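Local coordinates for protein xyloglucan-specific endo-beta-1,4-glucanase (Uncultured bacterium, PDB 4W88) that hydrolyses internal beta-1,4-glucosidic bonds in the backbone of xyloglucan, a plant cell-wall polysaccharide, at residues V220-Y225 and N254-Y259; L210-D215 and K258-K263; S244-I249 and V291-Q296; T272-K277 and E281-W286. The protein carries 1 engineered substitution. One frame throughout, in Å; residues are numbered along the deposited sequence.

Interaction 1 of 4, residues V220-Y225 and N254-Y259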
loop_
_atom_site.group_PDB
_atom_site.type_symbol
_atom_site.label_atom_id
_atom_site.label_comp_id
_atom_site.label_asym_id
_atom_site.label_seq_id
_atom_site.Cartn_x
_atom_site.Cartn_y
_atom_site.Cartn_z
ATOM N N VAL A 220 -1.871 -3.948 10.384
ATOM C CA VAL A 220 -1.033 -2.768 10.342
ATOM C C VAL A 220 -0.101 -2.811 9.086
ATOM O O VAL A 220 0.607 -3.803 8.878
ATOM C CB VAL A 220 -0.188 -2.595 11.595
ATOM C CG1 VAL A 220 0.695 -1.344 11.458
ATOM C CG2 VAL A 220 -1.102 -2.518 12.825
ATOM N N ALA A 221 -0.194 -1.763 8.264
ATOM C CA ALA A 221 0.568 -1.591 7.065
ATOM C C ALA A 221 1.785 -0.686 7.369
ATOM O O ALA A 221 1.696 0.353 8.091
ATOM C CB ALA A 221 -0.277 -0.964 5.973
ATOM N N LEU A 222 2.897 -1.136 6.803
ATOM C CA LEU A 222 4.174 -0.416 6.768
ATOM C C LEU A 222 4.725 -0.399 5.375
ATOM O O LEU A 222 4.448 -1.281 4.605
ATOM C CB LEU A 222 5.181 -1.061 7.771
ATOM C CG LEU A 222 4.645 -1.125 9.181
ATOM C CD1 LEU A 222 5.536 -2.022 9.972
ATOM C CD2 LEU A 222 4.522 0.274 9.857
ATOM N N HIS A 223 5.604 0.573 5.082
ATOM C CA HIS A 223 6.351 0.576 3.857
ATOM C C HIS A 223 7.826 0.531 4.206
ATOM O O HIS A 223 8.295 1.353 4.965
ATOM C CB HIS A 223 6.094 1.810 3.018
ATOM C CG HIS A 223 4.706 1.920 2.495
ATOM N ND1 HIS A 223 4.211 3.057 1.854
ATOM C CD2 HIS A 223 3.709 1.011 2.466
ATOM C CE1 HIS A 223 2.972 2.821 1.491
ATOM N NE2 HIS A 223 2.660 1.592 1.834
ATOM N N THR A 224 8.528 -0.461 3.643
ATOM C CA THR A 224 9.877 -0.732 4.024
ATOM C C THR A 224 10.726 -1.000 2.799
ATOM O O THR A 224 11.014 -2.158 2.428
ATOM C CB THR A 224 10.052 -1.842 5.068
ATOM O OG1 THR A 224 9.401 -3.045 4.660
ATOM C CG2 THR A 224 9.527 -1.411 6.347
ATOM N N TYR A 225 11.086 0.078 2.164
ATOM C CA TYR A 225 12.040 0.002 1.021
ATOM C C TYR A 225 13.497 0.006 1.519
ATOM O O TYR A 225 14.284 0.938 1.222
ATOM C CB TYR A 225 11.829 1.199 0.124
ATOM C CG TYR A 225 10.502 1.273 -0.650
ATOM C CD1 TYR A 225 9.338 1.897 -0.112
ATOM C CD2 TYR A 225 10.444 0.864 -1.976
ATOM C CE1 TYR A 225 8.174 2.008 -0.874
ATOM C CE2 TYR A 225 9.296 1.009 -2.754
ATOM C CZ TYR A 225 8.150 1.628 -2.195
ATOM O OH TYR A 225 7.056 1.772 -2.991
ATOM N N ASN A 254 13.328 -6.225 13.495
ATOM C CA ASN A 254 13.216 -6.578 14.918
ATOM C C ASN A 254 12.321 -5.615 15.683
ATOM O O ASN A 254 11.667 -5.998 16.649
ATOM C CB ASN A 254 14.595 -6.748 15.506
ATOM C CG ASN A 254 15.241 -8.040 15.010
ATOM O OD1 ASN A 254 14.570 -8.957 14.482
ATOM N ND2 ASN A 254 16.523 -8.113 15.131
ATOM N N ASN A 255 12.241 -4.371 15.241
ATOM C CA ASN A 255 11.277 -3.475 15.836
ATOM C C ASN A 255 9.834 -3.818 15.466
ATOM O O ASN A 255 8.925 -3.765 16.308
ATOM C CB ASN A 255 11.605 -2.047 15.483
ATOM C CG ASN A 255 12.727 -1.511 16.337
ATOM O OD1 ASN A 255 12.985 -1.969 17.475
ATOM N ND2 ASN A 255 13.414 -0.561 15.809
ATOM N N ILE A 256 9.613 -4.176 14.206
ATOM C CA ILE A 256 8.311 -4.635 13.761
ATOM C C ILE A 256 7.884 -5.877 14.585
ATOM O O ILE A 256 6.741 -5.956 15.045
ATOM C CB ILE A 256 8.317 -4.896 12.249
ATOM C CG1 ILE A 256 8.543 -3.557 11.493
ATOM C CG2 ILE A 256 6.988 -5.482 11.807
ATOM C CD1 ILE A 256 8.950 -3.670 10.029
ATOM N N LYS A 257 8.817 -6.805 14.797
ATOM C CA LYS A 257 8.590 -7.959 15.654
ATOM C C LYS A 257 8.225 -7.555 17.126
ATOM O O LYS A 257 7.243 -8.038 17.703
ATOM C CB LYS A 257 9.843 -8.870 15.631
ATOM C CG LYS A 257 9.657 -10.118 14.762
ATOM C CD LYS A 257 10.761 -11.173 14.962
ATOM C CE LYS A 257 10.458 -12.110 16.083
ATOM N NZ LYS A 257 9.397 -13.080 15.734
ATOM N N LYS A 258 9.038 -6.689 17.727
ATOM C CA LYS A 258 8.848 -6.292 19.118
ATOM C C LYS A 258 7.464 -5.693 19.312
ATOM O O LYS A 258 6.745 -5.993 20.273
ATOM C CB LYS A 258 9.891 -5.228 19.458
ATOM C CG LYS A 258 10.149 -4.892 20.912
ATOM C CD LYS A 258 11.535 -4.247 20.934
ATOM C CE LYS A 258 12.125 -4.129 22.311
ATOM N NZ LYS A 258 11.617 -2.884 22.935
ATOM N N TYR A 259 7.075 -4.800 18.437
ATOM C CA TYR A 259 5.858 -4.019 18.711
ATOM C C TYR A 259 4.580 -4.571 18.100
ATOM O O TYR A 259 3.505 -4.204 18.539
ATOM C CB TYR A 259 6.075 -2.592 18.239
ATOM C CG TYR A 259 7.005 -1.793 19.121
ATOM C CD1 TYR A 259 6.505 -1.122 20.230
ATOM C CD2 TYR A 259 8.367 -1.723 18.875
ATOM C CE1 TYR A 259 7.338 -0.404 21.056
ATOM C CE2 TYR A 259 9.210 -1.010 19.730
ATOM C CZ TYR A 259 8.666 -0.357 20.802
ATOM O OH TYR A 259 9.403 0.367 21.669
#

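Interaction 2 of 4, residues L210-D215 and K258-K263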
loop_
_atom_site.group_PDB
_atom_site.type_symbol
_atom_site.label_atom_id
_atom_site.label_comp_id
_atom_site.label_asym_id
_atom_site.label_seq_id
_atom_site.Cartn_x
_atom_site.Cartn_y
_atom_site.Cartn_z
ATOM N N LEU A 210 1.825 3.886 18.192
ATOM C CA LEU A 210 0.671 3.425 17.414
ATOM C C LEU A 210 -0.330 2.736 18.316
ATOM O O LEU A 210 -0.024 1.758 18.970
ATOM C CB LEU A 210 1.085 2.424 16.342
ATOM C CG LEU A 210 -0.030 1.898 15.427
ATOM C CD1 LEU A 210 -0.520 2.970 14.453
ATOM C CD2 LEU A 210 0.474 0.710 14.663
ATOM N N GLU A 211 -1.550 3.243 18.336
ATOM C CA GLU A 211 -2.646 2.605 19.081
ATOM C C GLU A 211 -3.165 1.424 18.319
ATOM O O GLU A 211 -3.393 1.508 17.095
ATOM C CB GLU A 211 -3.780 3.595 19.236
ATOM C CG GLU A 211 -4.863 3.165 20.154
ATOM C CD GLU A 211 -5.908 4.238 20.322
ATOM O OE1 GLU A 211 -5.591 5.461 20.198
ATOM O OE2 GLU A 211 -7.062 3.828 20.542
ATOM N N ILE A 212 -3.336 0.304 19.007
ATOM C CA ILE A 212 -3.837 -0.877 18.332
ATOM C C ILE A 212 -5.335 -0.985 18.616
ATOM O O ILE A 212 -5.751 -1.180 19.753
ATOM C CB ILE A 212 -3.143 -2.141 18.858
ATOM C CG1 ILE A 212 -1.613 -2.005 18.771
ATOM C CG2 ILE A 212 -3.686 -3.390 18.176
ATOM C CD1 ILE A 212 -1.096 -1.742 17.388
ATOM N N PRO A 213 -6.167 -0.955 17.581
ATOM C CA PRO A 213 -7.593 -1.104 17.816
ATOM C C PRO A 213 -7.997 -2.417 18.464
ATOM O O PRO A 213 -7.401 -3.467 18.201
ATOM C CB PRO A 213 -8.160 -1.084 16.404
ATOM C CG PRO A 213 -7.136 -0.364 15.590
ATOM C CD PRO A 213 -5.880 -0.857 16.143
ATOM N N SER A 214 -9.029 -2.353 19.309
ATOM C CA SER A 214 -9.594 -3.586 19.841
ATOM C C SER A 214 -10.324 -4.409 18.743
ATOM O O SER A 214 -10.566 -5.637 18.914
ATOM C CB SER A 214 -10.458 -3.297 21.082
ATOM O OG SER A 214 -11.489 -2.421 20.658
ATOM N N ASP A 215 -10.679 -3.811 17.610
ATOM C CA ASP A 215 -11.341 -4.562 16.518
ATOM C C ASP A 215 -10.405 -5.712 16.119
ATOM O O ASP A 215 -9.231 -5.495 15.848
ATOM C CB ASP A 215 -11.573 -3.601 15.380
ATOM C CG ASP A 215 -12.367 -4.161 14.246
ATOM O OD1 ASP A 215 -12.014 -5.208 13.694
ATOM O OD2 ASP A 215 -13.287 -3.452 13.830
ATOM N N LYS A 258 9.038 -6.689 17.727
ATOM C CA LYS A 258 8.848 -6.292 19.118
ATOM C C LYS A 258 7.464 -5.693 19.312
ATOM O O LYS A 258 6.745 -5.993 20.273
ATOM C CB LYS A 258 9.891 -5.228 19.458
ATOM C CG LYS A 258 10.149 -4.892 20.912
ATOM C CD LYS A 258 11.535 -4.247 20.934
ATOM C CE LYS A 258 12.125 -4.129 22.311
ATOM N NZ LYS A 258 11.617 -2.884 22.935
ATOM N N TYR A 259 7.075 -4.800 18.437
ATOM C CA TYR A 259 5.858 -4.019 18.711
ATOM C C TYR A 259 4.580 -4.571 18.100
ATOM O O TYR A 259 3.505 -4.204 18.539
ATOM C CB TYR A 259 6.075 -2.592 18.239
ATOM C CG TYR A 259 7.005 -1.793 19.121
ATOM C CD1 TYR A 259 6.505 -1.122 20.230
ATOM C CD2 TYR A 259 8.367 -1.723 18.875
ATOM C CE1 TYR A 259 7.338 -0.404 21.056
ATOM C CE2 TYR A 259 9.210 -1.010 19.730
ATOM C CZ TYR A 259 8.666 -0.357 20.802
ATOM O OH TYR A 259 9.403 0.367 21.669
ATOM N N LEU A 260 4.709 -5.452 17.099
ATOM C CA LEU A 260 3.551 -5.932 16.345
ATOM C C LEU A 260 3.511 -7.459 16.279
ATOM O O LEU A 260 2.624 -8.086 16.849
ATOM C CB LEU A 260 3.496 -5.253 14.924
ATOM C CG LEU A 260 3.287 -3.742 14.931
ATOM C CD1 LEU A 260 3.478 -3.104 13.539
ATOM C CD2 LEU A 260 1.933 -3.385 15.442
ATOM N N ILE A 261 4.481 -8.067 15.615
ATOM C CA ILE A 261 4.353 -9.492 15.292
ATOM C C ILE A 261 4.328 -10.279 16.580
ATOM O O ILE A 261 3.521 -11.218 16.734
ATOM C CB ILE A 261 5.501 -9.972 14.393
ATOM C CG1 ILE A 261 5.434 -9.269 13.034
ATOM C CG2 ILE A 261 5.496 -11.488 14.247
ATOM C CD1 ILE A 261 6.696 -9.391 12.220
ATOM N N ASP A 262 5.224 -9.953 17.505
ATOM C CA ASP A 262 5.315 -10.762 18.759
ATOM C C ASP A 262 4.219 -10.445 19.800
ATOM O O ASP A 262 4.083 -11.087 20.800
ATOM C CB ASP A 262 6.689 -10.649 19.359
ATOM C CG ASP A 262 7.794 -11.304 18.504
ATOM O OD1 ASP A 262 7.541 -12.116 17.544
ATOM O OD2 ASP A 262 8.950 -10.991 18.808
ATOM N N LYS A 263 3.430 -9.437 19.478
ATOM C CA LYS A 263 2.237 -9.198 20.186
ATOM C C LYS A 263 1.020 -9.753 19.479
ATOM O O LYS A 263 -0.116 -9.517 19.920
ATOM C CB LYS A 263 2.041 -7.696 20.371
ATOM C CG LYS A 263 3.107 -6.954 21.165
ATOM C CD LYS A 263 2.496 -5.572 21.433
ATOM C CE LYS A 263 3.409 -4.603 22.137
ATOM N NZ LYS A 263 3.815 -5.132 23.465
#

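Interaction 3 of 4, residues S244-I249 and V291-Q296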
loop_
_atom_site.group_PDB
_atom_site.type_symbol
_atom_site.label_atom_id
_atom_site.label_comp_id
_atom_site.label_asym_id
_atom_site.label_seq_id
_atom_site.Cartn_x
_atom_site.Cartn_y
_atom_site.Cartn_z
ATOM N N SER A 244 26.224 -7.196 3.157
ATOM C CA SER A 244 26.840 -6.431 4.227
ATOM C C SER A 244 25.879 -5.461 4.914
ATOM O O SER A 244 26.081 -5.120 6.071
ATOM C CB SER A 244 28.069 -5.662 3.722
ATOM O OG SER A 244 27.693 -4.583 2.907
ATOM N N LYS A 245 24.850 -5.019 4.185
ATOM C CA LYS A 245 23.835 -4.119 4.760
ATOM C C LYS A 245 22.553 -4.838 5.155
ATOM O O LYS A 245 21.526 -4.159 5.413
ATOM C CB LYS A 245 23.502 -2.943 3.820
ATOM C CG LYS A 245 24.660 -2.045 3.433
ATOM C CD LYS A 245 24.831 -0.882 4.383
ATOM C CE LYS A 245 25.547 -1.273 5.632
ATOM N NZ LYS A 245 25.910 -0.006 6.336
ATOM N N LYS A 246 22.596 -6.174 5.261
ATOM C CA LYS A 246 21.394 -6.930 5.681
ATOM C C LYS A 246 20.948 -6.500 7.090
ATOM O O LYS A 246 19.741 -6.530 7.430
ATOM C CB LYS A 246 21.590 -8.452 5.611
ATOM C CG LYS A 246 20.350 -9.233 6.033
ATOM C CD LYS A 246 20.561 -10.738 5.919
ATOM C CE LYS A 246 19.281 -11.529 6.092
ATOM N NZ LYS A 246 19.593 -12.950 5.825
ATOM N N ASN A 247 21.922 -6.139 7.912
ATOM C CA ASN A 247 21.630 -5.579 9.267
ATOM C C ASN A 247 20.594 -4.427 9.267
ATOM O O ASN A 247 19.836 -4.285 10.237
ATOM C CB ASN A 247 22.938 -5.148 9.966
ATOM C CG ASN A 247 23.887 -4.407 8.999
ATOM O OD1 ASN A 247 23.657 -3.236 8.620
ATOM N ND2 ASN A 247 24.913 -5.121 8.527
ATOM N N ASP A 248 20.585 -3.604 8.219
ATOM C CA ASP A 248 19.592 -2.530 8.132
ATOM C C ASP A 248 18.190 -3.138 8.078
ATOM O O ASP A 248 17.211 -2.586 8.669
ATOM C CB ASP A 248 19.819 -1.653 6.914
ATOM C CG ASP A 248 21.029 -0.723 7.068
ATOM O OD1 ASP A 248 21.780 -0.760 8.037
ATOM O OD2 ASP A 248 21.241 0.073 6.180
ATOM N N ILE A 249 18.068 -4.231 7.309
ATOM C CA ILE A 249 16.793 -4.921 7.186
ATOM C C ILE A 249 16.403 -5.561 8.525
ATOM O O ILE A 249 15.285 -5.377 9.032
ATOM C CB ILE A 249 16.836 -5.980 6.117
ATOM C CG1 ILE A 249 17.089 -5.375 4.740
ATOM C CG2 ILE A 249 15.526 -6.727 6.079
ATOM C CD1 ILE A 249 17.446 -6.407 3.631
ATOM N N VAL A 291 12.833 -10.365 1.435
ATOM C CA VAL A 291 11.634 -11.209 1.513
ATOM C C VAL A 291 11.863 -12.399 2.420
ATOM O O VAL A 291 10.963 -12.787 3.195
ATOM C CB VAL A 291 11.082 -11.563 0.132
ATOM C CG1 VAL A 291 9.776 -12.357 0.261
ATOM C CG2 VAL A 291 10.854 -10.274 -0.694
ATOM N N GLY A 292 13.066 -12.963 2.358
ATOM C CA GLY A 292 13.450 -14.011 3.320
ATOM C C GLY A 292 13.281 -13.642 4.810
ATOM O O GLY A 292 12.843 -14.494 5.650
ATOM N N THR A 293 13.545 -12.382 5.124
ATOM C CA THR A 293 13.374 -11.877 6.452
ATOM C C THR A 293 11.863 -11.873 6.811
ATOM O O THR A 293 11.477 -12.340 7.887
ATOM C CB THR A 293 13.979 -10.467 6.625
ATOM O OG1 THR A 293 15.404 -10.528 6.474
ATOM C CG2 THR A 293 13.653 -9.893 8.044
ATOM N N LEU A 294 11.016 -11.379 5.898
ATOM C CA LEU A 294 9.549 -11.366 6.098
ATOM C C LEU A 294 8.974 -12.759 6.258
ATOM O O LEU A 294 8.096 -13.006 7.129
ATOM C CB LEU A 294 8.859 -10.660 4.938
ATOM C CG LEU A 294 9.166 -9.177 4.805
ATOM C CD1 LEU A 294 8.358 -8.627 3.636
ATOM C CD2 LEU A 294 9.023 -8.335 6.066
ATOM N N ASP A 295 9.506 -13.676 5.451
ATOM C CA ASP A 295 9.008 -15.066 5.441
ATOM C C ASP A 295 9.215 -15.788 6.764
ATOM O O ASP A 295 8.527 -16.761 7.074
ATOM C CB ASP A 295 9.635 -15.863 4.313
ATOM C CG ASP A 295 9.143 -15.414 2.947
ATOM O OD1 ASP A 295 8.050 -14.767 2.867
ATOM O OD2 ASP A 295 9.821 -15.769 1.937
ATOM N N GLN A 296 10.141 -15.326 7.570
ATOM C CA GLN A 296 10.366 -15.996 8.863
ATOM C C GLN A 296 9.115 -16.007 9.699
ATOM O O GLN A 296 8.950 -16.895 10.536
ATOM C CB GLN A 296 11.400 -15.241 9.670
ATOM C CG GLN A 296 12.750 -15.110 9.008
ATOM C CD GLN A 296 13.648 -14.234 9.851
ATOM O OE1 GLN A 296 13.484 -12.975 9.973
ATOM N NE2 GLN A 296 14.542 -14.891 10.518
#

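Interaction 4 of 4, residues T272-K277 and E281-W286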
loop_
_atom_site.group_PDB
_atom_site.type_symbol
_atom_site.label_atom_id
_atom_site.label_comp_id
_atom_site.label_asym_id
_atom_site.label_seq_id
_atom_site.Cartn_x
_atom_site.Cartn_y
_atom_site.Cartn_z
ATOM N N THR A 272 7.069 -2.147 -1.101
ATOM C CA THR A 272 8.511 -2.259 -1.101
ATOM C C THR A 272 8.940 -2.522 -2.551
ATOM O O THR A 272 8.112 -2.619 -3.475
ATOM C CB THR A 272 8.989 -3.369 -0.148
ATOM O OG1 THR A 272 10.447 -3.297 0.009
ATOM C CG2 THR A 272 8.551 -4.729 -0.639
ATOM N N GLY A 273 10.251 -2.603 -2.768
ATOM C CA GLY A 273 10.803 -2.804 -4.109
ATOM C C GLY A 273 12.168 -2.130 -4.211
ATOM O O GLY A 273 12.606 -1.467 -3.268
ATOM N N ALA A 274 12.870 -2.325 -5.339
ATOM C CA ALA A 274 14.167 -1.718 -5.565
ATOM C C ALA A 274 14.220 -1.167 -6.973
ATOM O O ALA A 274 13.880 -1.836 -7.896
ATOM C CB ALA A 274 15.208 -2.801 -5.373
ATOM N N GLN A 275 14.630 0.073 -7.114
ATOM C CA GLN A 275 14.744 0.641 -8.413
ATOM C C GLN A 275 15.855 -0.073 -9.190
ATOM O O GLN A 275 16.900 -0.464 -8.643
ATOM C CB GLN A 275 15.039 2.152 -8.359
ATOM C CG GLN A 275 13.888 2.958 -7.814
ATOM C CD GLN A 275 14.191 4.423 -7.614
ATOM O OE1 GLN A 275 14.887 5.058 -8.421
ATOM N NE2 GLN A 275 13.660 4.982 -6.530
ATOM N N PHE A 276 15.544 -0.316 -10.447
ATOM C CA PHE A 276 16.452 -0.985 -11.361
ATOM C C PHE A 276 17.642 -0.107 -11.698
ATOM O O PHE A 276 17.468 0.983 -12.246
ATOM C CB PHE A 276 15.806 -1.479 -12.677
ATOM C CG PHE A 276 16.753 -2.269 -13.529
ATOM C CD1 PHE A 276 17.216 -3.522 -13.056
ATOM C CD2 PHE A 276 17.163 -1.826 -14.777
ATOM C CE1 PHE A 276 18.122 -4.276 -13.788
ATOM C CE2 PHE A 276 18.046 -2.615 -15.541
ATOM C CZ PHE A 276 18.513 -3.831 -15.038
ATOM N N LYS A 277 18.835 -0.590 -11.360
ATOM C CA LYS A 277 20.097 0.187 -11.539
ATOM C C LYS A 277 21.135 -0.645 -12.305
ATOM O O LYS A 277 22.306 -0.698 -11.930
ATOM C CB LYS A 277 20.678 0.547 -10.162
ATOM C CG LYS A 277 19.834 1.389 -9.216
ATOM C CD LYS A 277 20.415 1.428 -7.819
ATOM C CE LYS A 277 19.508 2.276 -6.928
ATOM N NZ LYS A 277 20.241 2.593 -5.660
ATOM N N GLU A 281 21.448 -8.970 -10.762
ATOM C CA GLU A 281 21.930 -9.975 -9.766
ATOM C C GLU A 281 21.910 -9.434 -8.323
ATOM O O GLU A 281 21.679 -10.163 -7.348
ATOM C CB GLU A 281 23.353 -10.432 -10.111
ATOM C CG GLU A 281 23.406 -11.152 -11.438
ATOM C CD GLU A 281 23.968 -10.240 -12.526
ATOM O OE1 GLU A 281 25.098 -10.646 -13.094
ATOM O OE2 GLU A 281 23.272 -9.154 -12.825
ATOM N N ASP A 282 22.201 -8.134 -8.164
ATOM C CA ASP A 282 22.134 -7.535 -6.844
ATOM C C ASP A 282 20.710 -7.443 -6.298
ATOM O O ASP A 282 20.464 -7.728 -5.121
ATOM C CB ASP A 282 22.759 -6.121 -6.869
ATOM C CG ASP A 282 24.180 -6.157 -7.311
ATOM O OD1 ASP A 282 25.020 -6.535 -6.477
ATOM O OD2 ASP A 282 24.470 -5.859 -8.480
ATOM N N ILE A 283 19.800 -7.049 -7.160
ATOM C CA ILE A 283 18.407 -7.028 -6.732
ATOM C C ILE A 283 17.901 -8.436 -6.362
ATOM O O ILE A 283 17.210 -8.578 -5.349
ATOM C CB ILE A 283 17.492 -6.313 -7.748
ATOM C CG1 ILE A 283 17.865 -4.827 -7.835
ATOM C CG2 ILE A 283 16.031 -6.547 -7.403
ATOM C CD1 ILE A 283 17.155 -4.049 -8.923
ATOM N N VAL A 284 18.210 -9.455 -7.189
ATOM C CA VAL A 284 17.887 -10.812 -6.792
ATOM C C VAL A 284 18.398 -11.174 -5.401
ATOM O O VAL A 284 17.663 -11.795 -4.602
ATOM C CB VAL A 284 18.351 -11.809 -7.876
ATOM C CG1 VAL A 284 18.185 -13.270 -7.411
ATOM C CG2 VAL A 284 17.570 -11.525 -9.197
ATOM N N ARG A 285 19.667 -10.865 -5.099
ATOM C CA ARG A 285 20.197 -11.119 -3.770
ATOM C C ARG A 285 19.481 -10.331 -2.661
ATOM O O ARG A 285 19.186 -10.869 -1.574
ATOM C CB ARG A 285 21.703 -10.819 -3.736
ATOM C CG ARG A 285 22.538 -11.830 -4.521
ATOM C CD ARG A 285 24.027 -11.724 -4.177
ATOM N NE ARG A 285 24.588 -10.568 -4.884
ATOM C CZ ARG A 285 25.025 -10.567 -6.138
ATOM N NH1 ARG A 285 25.008 -11.646 -6.868
ATOM N NH2 ARG A 285 25.482 -9.452 -6.673
ATOM N N TRP A 286 19.159 -9.081 -2.939
ATOM C CA TRP A 286 18.455 -8.260 -1.963
ATOM C C TRP A 286 17.079 -8.865 -1.653
ATOM O O TRP A 286 16.679 -8.933 -0.491
ATOM C CB TRP A 286 18.299 -6.834 -2.494
ATOM C CG TRP A 286 17.433 -5.981 -1.627
ATOM C CD1 TRP A 286 17.757 -5.371 -0.441
ATOM C CD2 TRP A 286 16.064 -5.690 -1.869
ATOM N NE1 TRP A 286 16.666 -4.723 0.073
ATOM C CE2 TRP A 286 15.609 -4.896 -0.803
ATOM C CE3 TRP A 286 15.181 -6.032 -2.889
ATOM C CZ2 TRP A 286 14.273 -4.465 -0.716
ATOM C CZ3 TRP A 286 13.881 -5.616 -2.806
ATOM C CH2 TRP A 286 13.436 -4.829 -1.744
#

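Interaction 1 of 4, residues V220-Y225 and N254-Y259
Leu222 on strand 218-223 faces Ile256 on helix 246-261, with their CA atoms 9.2 Å apart. That spacing is bridged by side chains alone, and no hydrogen bond joins the two segments. The fold is the (beta/alpha)8 TIM barrel of GH5 enzymes. Here the sixth strand is covered by helix 246-261. Backbone bonds run from Lys258 N to Asn254 O and from Tyr259 N to Asn255 O, and a wider pi-type turn overlaps them at 257-259.

The main contact is apolar and buried. Leu222 and Ile256 reach toward each other tip to tip. The methyl Leu222 CD1 lies 3.7 Å from Ile256 CG1 and 3.8 Å from Ile256 CD1. It meets the long branch because Ile256 CG1 stands anti to the carbonyl carbon, beside the backbone N (chi1 -65°).

Thr224 also points at the helix. Its OG1 is hydrogen-bonded to Tyr290 OH, and the methyl CG2 is the atom nearest Ile256. His223, between Leu222 and Thr224 in sequence, does not touch this helix. It bonds to Glu149 and Thr270. Tyr225, next in the chain, belongs to the glycan pocket and touches a bound glucose. The contact thus packs the wall behind the end of a strand that leads into the binding site. The second, looser touch is Thr224 CG2 on Ile256 CD1, at 4.4 Å.

Interaction 2 of 4, residues L210-D215 and K258-K263
The backbone that carries Leu260, which meets Leu210 and Ile212, is bracketed by a salt bridge between Lys257 NZ and Asp262 OD1. This bond joins residues before and after Leu260 in the chain. Just beyond, a weak backbone bond runs from Lys263 N to Leu260 O.

The contact itself has no polar bond. It is a small apolar patch, carried on the helix side by one methyl. Leu260 CD2 lies 4.0 Å from Ile212 CD1 and 4.4 Å from Leu210 CD2. The side chains of Ile212 and Leu260 cross obliquely. Leu260 CG stands anti to the carbonyl carbon (chi1 -64°), and the end of the side chain comes nearer to the loop than its base does. Ile212 also has its CG1 beside the backbone N, and both its side-chain torsions are near -60°, which turns CD1 to the helix. Between these two segments the touches are long and few. Leu260 also meets Leu207, and Ile212 meets Ile265.

Charged groups of the loop look to other partners. Glu211 pairs with Lys175, and Asp215 pairs with Arg182, both on helix 164-182. The irregular segment 210-215 leads from helix 204-208 into strand 218-223 of the TIM barrel. It is held between helix 164-182, which Leu210 and Pro213 touch, and the later part of helix 246-261. On the strand, Val220 CG1 packs against both Leu210 CD2 and Leu260 CD1.

Interaction 3 of 4, residues S244-I249 and V291-Q296
Ile249 and Thr293 bring together two helices that are neighbours on the outside of the TIM barrel. Helix 246-261 follows the sixth strand, and helix 280-295 follows the seventh. Their closest CA atoms, those of Ile249 and Thr293, are 7.8 Å apart.

The van der Waals contact centres on Thr293. Ile249 CG2 lies 3.8 Å from Thr293 OG1 and 4.1 Å from Thr293 CB, with the two side chains set obliquely to each other. The touching branch of Ile249 is the short one, CG2, which stands anti to the backbone N. The CD1 end of its other branch packs on Trp286, one of the aromatic residues further back on helix 280-295. Lys246 adds its aliphatic part. Its chain is fully extended, and it slides past Thr293 in the opposite direction, with CE 4.0 Å from Thr293 OG1.

The buried hydroxyl is satisfied within its own helix. Thr293 OG1 stands beside its backbone N (chi1 -66°) and is hydrogen-bonded to Asp289 O, one turn back. This explains why a hydroxyl can sit buried against an isoleucine methyl. Lys246 NZ makes a long, weak ion pair with Asp289 OD1. This charged link is loose.

At the start of helix 246-261 a side chain ties back the preceding loop. Asn247 ND2 donates to Ser244 O at 2.7 Å, in a bent bond with an N-H...O angle of 137°.

Interaction 4 of 4, residues T272-K277 and E281-W286
Ala274 and Trp286 make the first of two apolar groupings. Ala274 CB sits over one face of the indole, toward its rim, 4.0 Å from Trp286 CZ3. Trp286 CG lies anti to the backbone N (chi1 173°), which carries the ring from helix 280-295 to the loop. In the second grouping the tip of Ile283 fits against the loop backbone. Its CD1 is 3.6 Å from Gln275 O and 4.0 Å from Phe276 CA. The Phe276 and Ile283 side chains cross at about a right angle.

Polar atoms meet the indole without bonding to it. Thr272 OG1 lies in the ring plane at the edge, 3.8 Å from Trp286 CH2, and is itself hydrogen-bonded to Thr224 O. Trp286 NE1 is hydrogen-bonded to Thr226 O. Replacing Trp286 by an alanine removes the indole, which would probably open a gap beside Ala274 and leave Thr226 O without its donor.

One salt bridge lies within the helix. Arg285 NH2 meets Asp282 OD1 at 3.0 Å, from above the carboxylate plane.

Gly273 has phi and psi of 149° and 174°, where a CB would strike the carbonyl O of Thr272. The loop follows the seventh strand of the TIM barrel, and the Gln275 side chain comes within about 7 Å of bound xylose and glucose. Apolar packing on the helix probably helps to set the course of a loop beside the sugars, while its polar groups bond to residues outside the contact, such as Thr224 and Phe230.

Overall arrangement
Interactions 1, 2 and 3 share helix 246-261. Interaction 3 uses its start, interaction 1 its second half, and interaction 2 the region near its end, overlapping interaction 1 at Lys258 and Tyr259. Interactions 3 and 4 share helix 280-295 and touch each other. Interactions 1, 3 and 4 are buried; interaction 2, made by a loop, is partly buried. None has a hydrogen bond between its segments. Interactions 1 and 2 are purely aliphatic, interaction 3 mixes methyls with a hydroxyl, and interaction 4 is the largest and adds aromatic rings. Interactions 1 and 4 also touch, near the sugars. Interaction 2 lies farthest from interaction 4, with centres about 30 Å apart.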